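Local coordinates for protein with a SET domain within carboxy region (Cryptosporidium parvum, PDB 4LDG) that is probably a histone H4 methyltransferase of the SET8 type, this chain being its carboxy-terminal part with the SET domain, at residues 114-119 with 126-131; 131-136 with 240-245; 193-198 with 230-235. All coordinates share one frame; numbering follows the deposited sequence.

Contact 1 (114-119 with 126-131); sequences LPIYNY and IIYKYC
A type I beta turn from Ile116 to Tyr119, in the loop that leads into helix 121-134, sets Ile116 and Tyr119 against Ile127 and Tyr128 on that helix. The turn is closed by a backbone hydrogen bond from Tyr119 N to Ile116 O (3.0 Å), and across the contact everything is apolar. Ile116 meets two helix residues with one atom: its CD1 methyl comes to 4.0 Å from CG2 of Ile127 and to 3.9 Å from CE1 of Tyr128, approaching the tyrosine ring obliquely. The extended outer half of the isoleucine (chi2 175°) carries CD1 that far from the loop backbone. Tyr119 meets the helix differently. Its ring presents CE2 at the edge, and CG1 of Ile127 lies there near the ring plane, 4.1 Å away, with the two side chains crossing at about a right angle. One face of the same ring rests against CA of Ile116, which stands 3.9 Å above the plane toward the rim, so the turn brings the ring of its last residue against the CA of its first. Ile127 therefore divides its branches, CG2 going to Ile116 and CG1 to Tyr119. Both phenol groups have polar partners beyond the contact: Tyr119 OH is hydrogen-bonded to Thr104 OG1, and Tyr128 OH to Asp161 O. Thr104 of helix 98-104 touches both Ile116 and Ile127, while Ile105 of the short strand 105-106 packs on Ile127. On the strand side, the Tyr128 ring also meets Phe244 of strand 240-247, and its side chain touches Leu235 of strand 230-237.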
loop_
_atom_site.group_PDB
_atom_site.type_symbol
_atom_site.label_atom_id
_atom_site.label_comp_id
_atom_site.label_asym_id
_atom_site.label_seq_id
_atom_site.Cartn_x
_atom_site.Cartn_y
_atom_site.Cartn_z
ATOM N N LEU A 114 -16.329 -3.708 3.987
ATOM C CA LEU A 114 -16.647 -5.131 4.162
ATOM C C LEU A 114 -15.388 -5.988 4.074
ATOM O O LEU A 114 -14.483 -5.653 3.349
ATOM C CB LEU A 114 -17.615 -5.611 3.085
ATOM C CG LEU A 114 -19.049 -5.082 3.082
ATOM C CD1 LEU A 114 -19.786 -5.556 1.830
ATOM C CD2 LEU A 114 -19.785 -5.527 4.341
ATOM N N PRO A 115 -15.342 -7.120 4.796
ATOM C CA PRO A 115 -14.267 -8.086 4.573
ATOM C C PRO A 115 -14.267 -8.523 3.131
ATOM O O PRO A 115 -15.324 -8.559 2.516
ATOM C CB PRO A 115 -14.669 -9.275 5.451
ATOM C CG PRO A 115 -15.577 -8.716 6.485
ATOM C CD PRO A 115 -16.309 -7.593 5.806
ATOM N N ILE A 116 -13.096 -8.852 2.592
ATOM C CA ILE A 116 -13.001 -9.397 1.268
ATOM C C ILE A 116 -12.230 -10.717 1.167
ATOM O O ILE A 116 -12.034 -11.235 0.069
ATOM C CB ILE A 116 -12.411 -8.357 0.286
ATOM C CG1 ILE A 116 -10.928 -8.126 0.536
ATOM C CG2 ILE A 116 -13.192 -7.045 0.361
ATOM C CD1 ILE A 116 -10.324 -7.206 -0.499
ATOM N N TYR A 117 -11.810 -11.289 2.290
ATOM C CA TYR A 117 -11.089 -12.558 2.233
ATOM C C TYR A 117 -12.045 -13.674 1.807
ATOM O O TYR A 117 -11.606 -14.731 1.385
ATOM C CB TYR A 117 -10.410 -12.907 3.579
ATOM C CG TYR A 117 -11.329 -12.977 4.782
ATOM C CD1 TYR A 117 -11.501 -11.863 5.606
ATOM C CD2 TYR A 117 -12.016 -14.151 5.107
ATOM C CE1 TYR A 117 -12.336 -11.901 6.720
ATOM C CE2 TYR A 117 -12.849 -14.211 6.228
ATOM C CZ TYR A 117 -13.005 -13.072 7.032
ATOM O OH TYR A 117 -13.836 -13.083 8.145
ATOM N N ASN A 118 -13.348 -13.422 1.910
ATOM C CA ASN A 118 -14.357 -14.375 1.464
ATOM C C ASN A 118 -14.753 -14.227 -0.015
ATOM O O ASN A 118 -15.540 -15.011 -0.526
ATOM C CB ASN A 118 -15.595 -14.262 2.362
ATOM C CG ASN A 118 -16.123 -12.835 2.465
ATOM O OD1 ASN A 118 -15.367 -11.891 2.674
ATOM N ND2 ASN A 118 -17.406 -12.675 2.306
ATOM N N TYR A 119 -14.194 -13.238 -0.701
ATOM C CA TYR A 119 -14.531 -12.980 -2.099
ATOM C C TYR A 119 -13.699 -13.867 -2.990
ATOM O O TYR A 119 -12.556 -14.184 -2.654
ATOM C CB TYR A 119 -14.191 -11.539 -2.499
ATOM C CG TYR A 119 -15.086 -10.454 -1.985
ATOM C CD1 TYR A 119 -16.009 -10.685 -0.976
ATOM C CD2 TYR A 119 -15.006 -9.181 -2.515
ATOM C CE1 TYR A 119 -16.821 -9.665 -0.514
ATOM C CE2 TYR A 119 -15.821 -8.159 -2.064
ATOM C CZ TYR A 119 -16.709 -8.391 -1.049
ATOM O OH TYR A 119 -17.526 -7.383 -0.573
ATOM N N ILE A 126 -11.098 -7.181 -8.688
ATOM C CA ILE A 126 -11.919 -6.011 -8.950
ATOM C C ILE A 126 -11.709 -4.970 -7.858
ATOM O O ILE A 126 -11.467 -3.801 -8.143
ATOM C CB ILE A 126 -13.402 -6.409 -9.134
ATOM C CG1 ILE A 126 -13.552 -7.076 -10.517
ATOM C CG2 ILE A 126 -14.336 -5.214 -8.978
ATOM C CD1 ILE A 126 -14.724 -8.017 -10.645
ATOM N N ILE A 127 -11.754 -5.394 -6.615
ATOM C CA ILE A 127 -11.545 -4.483 -5.488
ATOM C C ILE A 127 -10.130 -3.874 -5.452
ATOM O O ILE A 127 -9.974 -2.670 -5.240
ATOM C CB ILE A 127 -11.849 -5.196 -4.145
ATOM C CG1 ILE A 127 -13.314 -5.671 -4.122
ATOM C CG2 ILE A 127 -11.566 -4.281 -2.947
ATOM C CD1 ILE A 127 -14.330 -4.541 -4.198
ATOM N N TYR A 128 -9.109 -4.681 -5.675
ATOM C CA TYR A 128 -7.739 -4.185 -5.685
ATOM C C TYR A 128 -7.507 -3.135 -6.765
ATOM O O TYR A 128 -6.972 -2.053 -6.512
ATOM C CB TYR A 128 -6.777 -5.377 -5.883
ATOM C CG TYR A 128 -6.736 -6.348 -4.705
ATOM C CD1 TYR A 128 -6.995 -5.933 -3.413
ATOM C CD2 TYR A 128 -6.412 -7.674 -4.898
ATOM C CE1 TYR A 128 -6.926 -6.803 -2.364
ATOM C CE2 TYR A 128 -6.364 -8.567 -3.845
ATOM C CZ TYR A 128 -6.598 -8.118 -2.570
ATOM O OH TYR A 128 -6.555 -9.017 -1.498
ATOM N N LYS A 129 -7.938 -3.463 -7.967
ATOM C CA LYS A 129 -7.892 -2.539 -9.086
ATOM C C LYS A 129 -8.586 -1.231 -8.732
ATOM O O LYS A 129 -8.045 -0.147 -8.963
ATOM C CB LYS A 129 -8.536 -3.181 -10.314
ATOM C CG LYS A 129 -8.495 -2.312 -11.557
ATOM C CD LYS A 129 -8.751 -3.100 -12.839
ATOM C CE LYS A 129 -8.935 -2.124 -13.978
ATOM N NZ LYS A 129 -8.865 -2.728 -15.352
ATOM N N TYR A 130 -9.769 -1.322 -8.138
ATOM C CA TYR A 130 -10.466 -0.109 -7.739
ATOM C C TYR A 130 -9.671 0.696 -6.710
ATOM O O TYR A 130 -9.603 1.910 -6.807
ATOM C CB TYR A 130 -11.866 -0.431 -7.206
ATOM C CG TYR A 130 -12.723 0.796 -6.956
ATOM C CD1 TYR A 130 -13.556 1.318 -7.962
ATOM C CD2 TYR A 130 -12.709 1.428 -5.731
ATOM C CE1 TYR A 130 -14.349 2.417 -7.741
ATOM C CE2 TYR A 130 -13.484 2.550 -5.494
ATOM C CZ TYR A 130 -14.298 3.045 -6.506
ATOM O OH TYR A 130 -15.063 4.162 -6.261
ATOM N N CYS A 131 -9.116 0.040 -5.694
ATOM C CA CYS A 131 -8.324 0.768 -4.660
ATOM C C CYS A 131 -7.055 1.403 -5.254
ATOM O O CYS A 131 -6.691 2.536 -4.935
ATOM C CB CYS A 131 -7.930 -0.153 -3.529
ATOM S SG CYS A 131 -9.294 -0.892 -2.615
#

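Contact 2 (131-136 with 240-245); sequences CILNEI and TPRLFF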
loop_
_atom_site.group_PDB
_atom_site.type_symbol
_atom_site.label_atom_id
_atom_site.label_comp_id
_atom_site.label_asym_id
_atom_site.label_seq_id
_atom_site.Cartn_x
_atom_site.Cartn_y
_atom_site.Cartn_z
ATOM N N CYS A 131 -9.116 0.040 -5.694
ATOM C CA CYS A 131 -8.324 0.768 -4.660
ATOM C C CYS A 131 -7.055 1.403 -5.254
ATOM O O CYS A 131 -6.691 2.536 -4.935
ATOM C CB CYS A 131 -7.930 -0.153 -3.529
ATOM S SG CYS A 131 -9.294 -0.892 -2.615
ATOM N N ILE A 132 -6.397 0.680 -6.146
ATOM C CA ILE A 132 -5.191 1.208 -6.761
ATOM C C ILE A 132 -5.488 2.512 -7.496
ATOM O O ILE A 132 -4.786 3.501 -7.325
ATOM C CB ILE A 132 -4.549 0.205 -7.729
ATOM C CG1 ILE A 132 -3.927 -0.925 -6.931
ATOM C CG2 ILE A 132 -3.442 0.894 -8.531
ATOM C CD1 ILE A 132 -3.461 -2.088 -7.767
ATOM N N LEU A 133 -6.543 2.506 -8.311
ATOM C CA LEU A 133 -6.812 3.628 -9.216
ATOM C C LEU A 133 -7.535 4.795 -8.557
ATOM O O LEU A 133 -7.392 5.917 -9.011
ATOM C CB LEU A 133 -7.588 3.143 -10.438
ATOM C CG LEU A 133 -6.769 2.286 -11.406
ATOM C CD1 LEU A 133 -7.650 1.605 -12.409
ATOM C CD2 LEU A 133 -5.718 3.121 -12.121
ATOM N N ASN A 134 -8.296 4.549 -7.496
ATOM C CA ASN A 134 -8.979 5.636 -6.777
ATOM C C ASN A 134 -8.298 5.997 -5.460
ATOM O O ASN A 134 -8.873 6.689 -4.651
ATOM C CB ASN A 134 -10.446 5.249 -6.528
ATOM C CG ASN A 134 -11.200 5.076 -7.816
ATOM O OD1 ASN A 134 -11.385 6.036 -8.557
ATOM N ND2 ASN A 134 -11.603 3.850 -8.119
ATOM N N GLU A 135 -7.085 5.488 -5.245
ATOM C CA GLU A 135 -6.244 5.859 -4.100
ATOM C C GLU A 135 -6.859 5.487 -2.765
ATOM O O GLU A 135 -6.811 6.261 -1.827
ATOM C CB GLU A 135 -5.902 7.355 -4.109
ATOM C CG GLU A 135 -5.223 7.857 -5.373
ATOM C CD GLU A 135 -3.731 7.561 -5.442
ATOM O OE1 GLU A 135 -3.166 6.936 -4.505
ATOM O OE2 GLU A 135 -3.103 7.961 -6.451
ATOM N N ILE A 136 -7.425 4.300 -2.679
ATOM C CA ILE A 136 -7.922 3.786 -1.420
ATOM C C ILE A 136 -6.768 3.027 -0.769
ATOM O O ILE A 136 -6.071 2.286 -1.456
ATOM C CB ILE A 136 -9.065 2.768 -1.605
ATOM C CG1 ILE A 136 -10.117 3.255 -2.588
ATOM C CG2 ILE A 136 -9.704 2.429 -0.258
ATOM C CD1 ILE A 136 -10.970 4.359 -2.057
ATOM N N THR A 240 1.051 -1.412 -17.378
ATOM C CA THR A 240 2.001 -0.996 -16.347
ATOM C C THR A 240 1.757 -1.833 -15.080
ATOM O O THR A 240 0.624 -1.903 -14.568
ATOM C CB THR A 240 1.742 0.477 -16.034
ATOM O OG1 THR A 240 2.147 1.249 -17.161
ATOM C CG2 THR A 240 2.497 0.960 -14.798
ATOM N N PRO A 241 2.795 -2.510 -14.585
ATOM C CA PRO A 241 2.585 -3.255 -13.355
ATOM C C PRO A 241 2.423 -2.286 -12.220
ATOM O O PRO A 241 3.145 -1.305 -12.171
ATOM C CB PRO A 241 3.887 -4.026 -13.185
ATOM C CG PRO A 241 4.913 -3.169 -13.849
ATOM C CD PRO A 241 4.201 -2.552 -15.026
ATOM N N ARG A 242 1.462 -2.561 -11.341
ATOM C CA ARG A 242 1.247 -1.827 -10.104
ATOM C C ARG A 242 1.425 -2.803 -8.963
ATOM O O ARG A 242 0.654 -3.801 -8.840
ATOM C CB ARG A 242 -0.167 -1.250 -10.051
ATOM C CG ARG A 242 -0.561 -0.501 -11.324
ATOM C CD ARG A 242 0.260 0.760 -11.519
ATOM N NE ARG A 242 -0.084 1.714 -10.467
ATOM C CZ ARG A 242 -1.007 2.664 -10.566
ATOM N NH1 ARG A 242 -1.716 2.832 -11.691
ATOM N NH2 ARG A 242 -1.245 3.445 -9.527
ATOM N N LEU A 243 2.410 -2.501 -8.109
ATOM C CA LEU A 243 2.812 -3.407 -7.042
ATOM C C LEU A 243 2.217 -2.897 -5.737
ATOM O O LEU A 243 2.334 -1.693 -5.412
ATOM C CB LEU A 243 4.347 -3.451 -6.966
ATOM C CG LEU A 243 5.081 -4.258 -5.873
ATOM C CD1 LEU A 243 4.877 -5.759 -6.064
ATOM C CD2 LEU A 243 6.563 -3.919 -5.892
ATOM N N PHE A 244 1.598 -3.812 -4.983
ATOM C CA PHE A 244 0.911 -3.445 -3.756
ATOM C C PHE A 244 0.960 -4.528 -2.706
ATOM O O PHE A 244 1.205 -5.733 -3.003
ATOM C CB PHE A 244 -0.571 -3.031 -4.012
ATOM C CG PHE A 244 -1.456 -4.134 -4.577
ATOM C CD1 PHE A 244 -2.338 -4.828 -3.773
ATOM C CD2 PHE A 244 -1.407 -4.461 -5.914
ATOM C CE1 PHE A 244 -3.142 -5.838 -4.297
ATOM C CE2 PHE A 244 -2.197 -5.467 -6.446
ATOM C CZ PHE A 244 -3.067 -6.154 -5.644
ATOM N N PHE A 245 0.718 -4.083 -1.469
ATOM C CA PHE A 245 0.705 -4.961 -0.313
ATOM C C PHE A 245 -0.719 -5.334 0.054
ATOM O O PHE A 245 -1.627 -4.505 -0.033
ATOM C CB PHE A 245 1.319 -4.236 0.857
ATOM C CG PHE A 245 2.792 -4.014 0.726
ATOM C CD1 PHE A 245 3.660 -5.075 0.733
ATOM C CD2 PHE A 245 3.309 -2.723 0.655
ATOM C CE1 PHE A 245 5.016 -4.865 0.669
ATOM C CE2 PHE A 245 4.656 -2.510 0.580
ATOM C CZ PHE A 245 5.509 -3.584 0.590
#
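Ile132, near the C-terminal end of helix 121-134, packs against Arg242 and Phe244, two residues whose side chains leave strand 240-247 on the same side. The apolar part is the meeting of Ile132 with Phe244. Here CD1 of Ile132 sits 3.6 Å from CD2 of Phe244, the side chains crossing at about a right angle and the methyl standing oblique to the ring. The ring edge also receives, in its own plane, the carbonyl oxygen of Arg242. The second kind of contact is aliphatic against guanidinium. CG2 of Ile132 lies over one face of the Arg242 group, 3.5 Å from NH2 and 3.6 Å from CZ, displaced toward the rim. Bends at chi2 and chi3 (both -67°) curl the arginine chain so that this face turns to the helix. Leu133 adds CD2 at 4.0 Å from Arg242 NH1, approaching obliquely. No hydrogen bond joins the two segments; Arg242 NE instead forms a salt bridge with Glu166 on the neighbouring strand 163-166. Just past the helix, Glu135 takes positive phi in a Schellman motif, and its OE1 is paired with Lys168. The arginine is thus held by charge on the sheet side while the CG2 methyl of Ile132 covers part of one face, which may shield the pair with Glu166 somewhat from water.

Contact 3 (193-198 with 230-235); sequences YMYYFK and IITKVL
Two of the small antiparallel sheets of the SET fold face each other where Tyr195 and Phe197 of strand 194-199 meet Thr232 and Val234 of strand 230-237. Alternate residues do the touching on both strands, as expected when one side of each strand is turned inward, and no hydrogen bond crosses between them. The aromatic residues use different first torsions. Tyr195 holds CG anti to the backbone N (chi1 -166°), which sends the phenol across to Thr232, the two side chains arriving from opposite directions. Phe197 instead holds CG between its backbone N and carbonyl carbon (chi1 63°), which keeps the ring close to its own strand, with Tyr195 O at its edge and in its plane. The CB of Phe197 in turn lies in plane at the edge of the Tyr195 ring. On the other strand, Val234 turns CG2 to Phe197, 4.0 Å from CE1 and 4.1 Å from CD1, oblique to the ring. Leu243 of strand 240-247 touches both aromatic side chains, while Tyr167 meets the Tyr195 ring with planes at about 55°. On the opposite side of strand 194-199, Met194 and Tyr196 pack on helix 175-187. Thr232 meets the phenol oxygen with both branches, as a loose approach without a hydrogen bond: Tyr195 OH is 3.7 Å from Thr232 OG1 and 4.1 Å from Thr232 CG2.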
loop_
_atom_site.group_PDB
_atom_site.type_symbol
_atom_site.label_atom_id
_atom_site.label_comp_id
_atom_site.label_asym_id
_atom_site.label_seq_id
_atom_site.Cartn_x
_atom_site.Cartn_y
_atom_site.Cartn_z
ATOM N N TYR A 193 15.844 2.565 -1.788
ATOM C CA TYR A 193 14.585 1.875 -1.595
ATOM C C TYR A 193 14.139 1.402 -2.967
ATOM O O TYR A 193 13.280 2.012 -3.593
ATOM C CB TYR A 193 13.529 2.822 -1.008
ATOM C CG TYR A 193 13.772 3.332 0.411
ATOM C CD1 TYR A 193 13.113 2.770 1.491
ATOM C CD2 TYR A 193 14.617 4.407 0.661
ATOM C CE1 TYR A 193 13.294 3.245 2.781
ATOM C CE2 TYR A 193 14.819 4.881 1.955
ATOM C CZ TYR A 193 14.145 4.297 3.008
ATOM O OH TYR A 193 14.328 4.761 4.291
ATOM N N MET A 194 14.747 0.330 -3.448
ATOM C CA MET A 194 14.445 -0.178 -4.769
ATOM C C MET A 194 13.886 -1.565 -4.627
ATOM O O MET A 194 14.325 -2.352 -3.776
ATOM C CB MET A 194 15.686 -0.199 -5.660
ATOM C CG MET A 194 16.293 1.168 -5.896
ATOM S SD MET A 194 17.718 1.214 -7.016
ATOM C CE MET A 194 17.011 0.777 -8.586
ATOM N N TYR A 195 12.910 -1.866 -5.472
ATOM C CA TYR A 195 12.253 -3.149 -5.428
ATOM C C TYR A 195 12.256 -3.777 -6.824
ATOM O O TYR A 195 11.463 -3.390 -7.707
ATOM C CB TYR A 195 10.836 -2.984 -4.891
ATOM C CG TYR A 195 10.212 -4.276 -4.514
ATOM C CD1 TYR A 195 10.080 -4.627 -3.194
ATOM C CD2 TYR A 195 9.805 -5.184 -5.470
ATOM C CE1 TYR A 195 9.531 -5.841 -2.839
ATOM C CE2 TYR A 195 9.253 -6.395 -5.122
ATOM C CZ TYR A 195 9.132 -6.731 -3.810
ATOM O OH TYR A 195 8.582 -7.937 -3.427
ATOM N N TYR A 196 13.147 -4.746 -6.999
ATOM C CA TYR A 196 13.188 -5.607 -8.202
ATOM C C TYR A 196 12.161 -6.723 -8.067
ATOM O O TYR A 196 12.109 -7.369 -7.023
ATOM C CB TYR A 196 14.572 -6.263 -8.400
ATOM C CG TYR A 196 15.708 -5.285 -8.715
ATOM C CD1 TYR A 196 15.918 -4.808 -10.015
ATOM C CD2 TYR A 196 16.555 -4.822 -7.723
ATOM C CE1 TYR A 196 16.933 -3.905 -10.307
ATOM C CE2 TYR A 196 17.590 -3.932 -8.019
ATOM C CZ TYR A 196 17.771 -3.477 -9.316
ATOM O OH TYR A 196 18.797 -2.590 -9.619
ATOM N N PHE A 197 11.403 -6.954 -9.143
ATOM C CA PHE A 197 10.419 -8.030 -9.259
ATOM C C PHE A 197 10.193 -8.428 -10.720
ATOM O O PHE A 197 10.571 -7.709 -11.665
ATOM C CB PHE A 197 9.053 -7.645 -8.638
ATOM C CG PHE A 197 8.369 -6.472 -9.305
ATOM C CD1 PHE A 197 7.285 -6.665 -10.156
ATOM C CD2 PHE A 197 8.792 -5.176 -9.063
ATOM C CE1 PHE A 197 6.649 -5.594 -10.749
ATOM C CE2 PHE A 197 8.186 -4.096 -9.673
ATOM C CZ PHE A 197 7.100 -4.305 -10.515
ATOM N N LYS A 198 9.583 -9.594 -10.891
ATOM C CA LYS A 198 9.172 -10.092 -12.195
ATOM C C LYS A 198 7.641 -10.132 -12.249
ATOM O O LYS A 198 6.996 -10.654 -11.333
ATOM C CB LYS A 198 9.743 -11.491 -12.410
ATOM C CG LYS A 198 9.604 -12.017 -13.838
ATOM C CD LYS A 198 10.099 -13.467 -13.950
ATOM C CE LYS A 198 10.837 -13.742 -15.262
ATOM N NZ LYS A 198 12.236 -13.200 -15.272
ATOM N N ILE A 230 2.371 -8.860 5.842
ATOM C CA ILE A 230 1.877 -8.508 4.529
ATOM C C ILE A 230 2.691 -9.210 3.453
ATOM O O ILE A 230 3.782 -9.684 3.718
ATOM C CB ILE A 230 1.904 -7.016 4.287
ATOM C CG1 ILE A 230 3.335 -6.481 4.297
ATOM C CG2 ILE A 230 1.089 -6.295 5.344
ATOM C CD1 ILE A 230 3.380 -4.981 4.084
ATOM N N ILE A 231 2.100 -9.312 2.267
ATOM C CA ILE A 231 2.722 -9.869 1.080
ATOM C C ILE A 231 2.414 -8.971 -0.121
ATOM O O ILE A 231 1.528 -8.137 -0.062
ATOM C CB ILE A 231 2.191 -11.270 0.748
ATOM C CG1 ILE A 231 0.673 -11.270 0.584
ATOM C CG2 ILE A 231 2.583 -12.254 1.833
ATOM C CD1 ILE A 231 0.136 -12.604 0.058
ATOM N N THR A 232 3.113 -9.178 -1.222
ATOM C CA THR A 232 2.895 -8.361 -2.412
ATOM C C THR A 232 2.074 -9.072 -3.480
ATOM O O THR A 232 1.968 -10.296 -3.520
ATOM C CB THR A 232 4.225 -7.904 -3.020
ATOM O OG1 THR A 232 5.099 -9.023 -3.110
ATOM C CG2 THR A 232 4.860 -6.834 -2.155
ATOM N N LYS A 233 1.465 -8.259 -4.322
ATOM C CA LYS A 233 0.723 -8.707 -5.471
ATOM C C LYS A 233 0.945 -7.669 -6.548
ATOM O O LYS A 233 1.384 -6.566 -6.260
ATOM C CB LYS A 233 -0.761 -8.854 -5.130
ATOM C CG LYS A 233 -1.022 -10.140 -4.392
ATOM C CD LYS A 233 -2.488 -10.333 -4.074
ATOM C CE LYS A 233 -2.751 -11.645 -3.316
ATOM N NZ LYS A 233 -1.875 -12.794 -3.707
ATOM N N VAL A 234 0.695 -8.044 -7.788
ATOM C CA VAL A 234 0.824 -7.123 -8.912
ATOM C C VAL A 234 -0.449 -7.192 -9.745
ATOM O O VAL A 234 -0.987 -8.266 -9.936
ATOM C CB VAL A 234 2.047 -7.436 -9.810
ATOM C CG1 VAL A 234 2.032 -6.560 -11.058
ATOM C CG2 VAL A 234 3.339 -7.178 -9.066
ATOM N N LEU A 235 -0.924 -6.035 -10.188
ATOM C CA LEU A 235 -1.928 -5.937 -11.228
ATOM C C LEU A 235 -1.337 -5.187 -12.391
ATOM O O LEU A 235 -0.754 -4.106 -12.211
ATOM C CB LEU A 235 -3.156 -5.152 -10.760
ATOM C CG LEU A 235 -4.100 -5.792 -9.733
ATOM C CD1 LEU A 235 -5.347 -4.932 -9.579
ATOM C CD2 LEU A 235 -4.486 -7.222 -10.093
#

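Overall arrangement
The three contacts form a chain of packing from the loop before helix 121-134, through that helix, to two antiparallel sheets. Contacts 1 and 2 share the helix and Cys131, their centres about 12 Å apart, and join where Tyr128 CG lies 3.7 Å from Phe244 CE1. Contact 2 is also about 12 Å, centre to centre, from contact 3, and the two are connected by the sheet itself: Arg242 N to Leu235 O (2.8 Å) is a probable hydrogen bond between neighbouring strands. Contacts 1 and 3, about 19 Å apart by centres, still touch through Leu235 CD1, 3.4 Å from Lys129 N. In sequence, contact 3 is nested inside the loop that contact 2 closes.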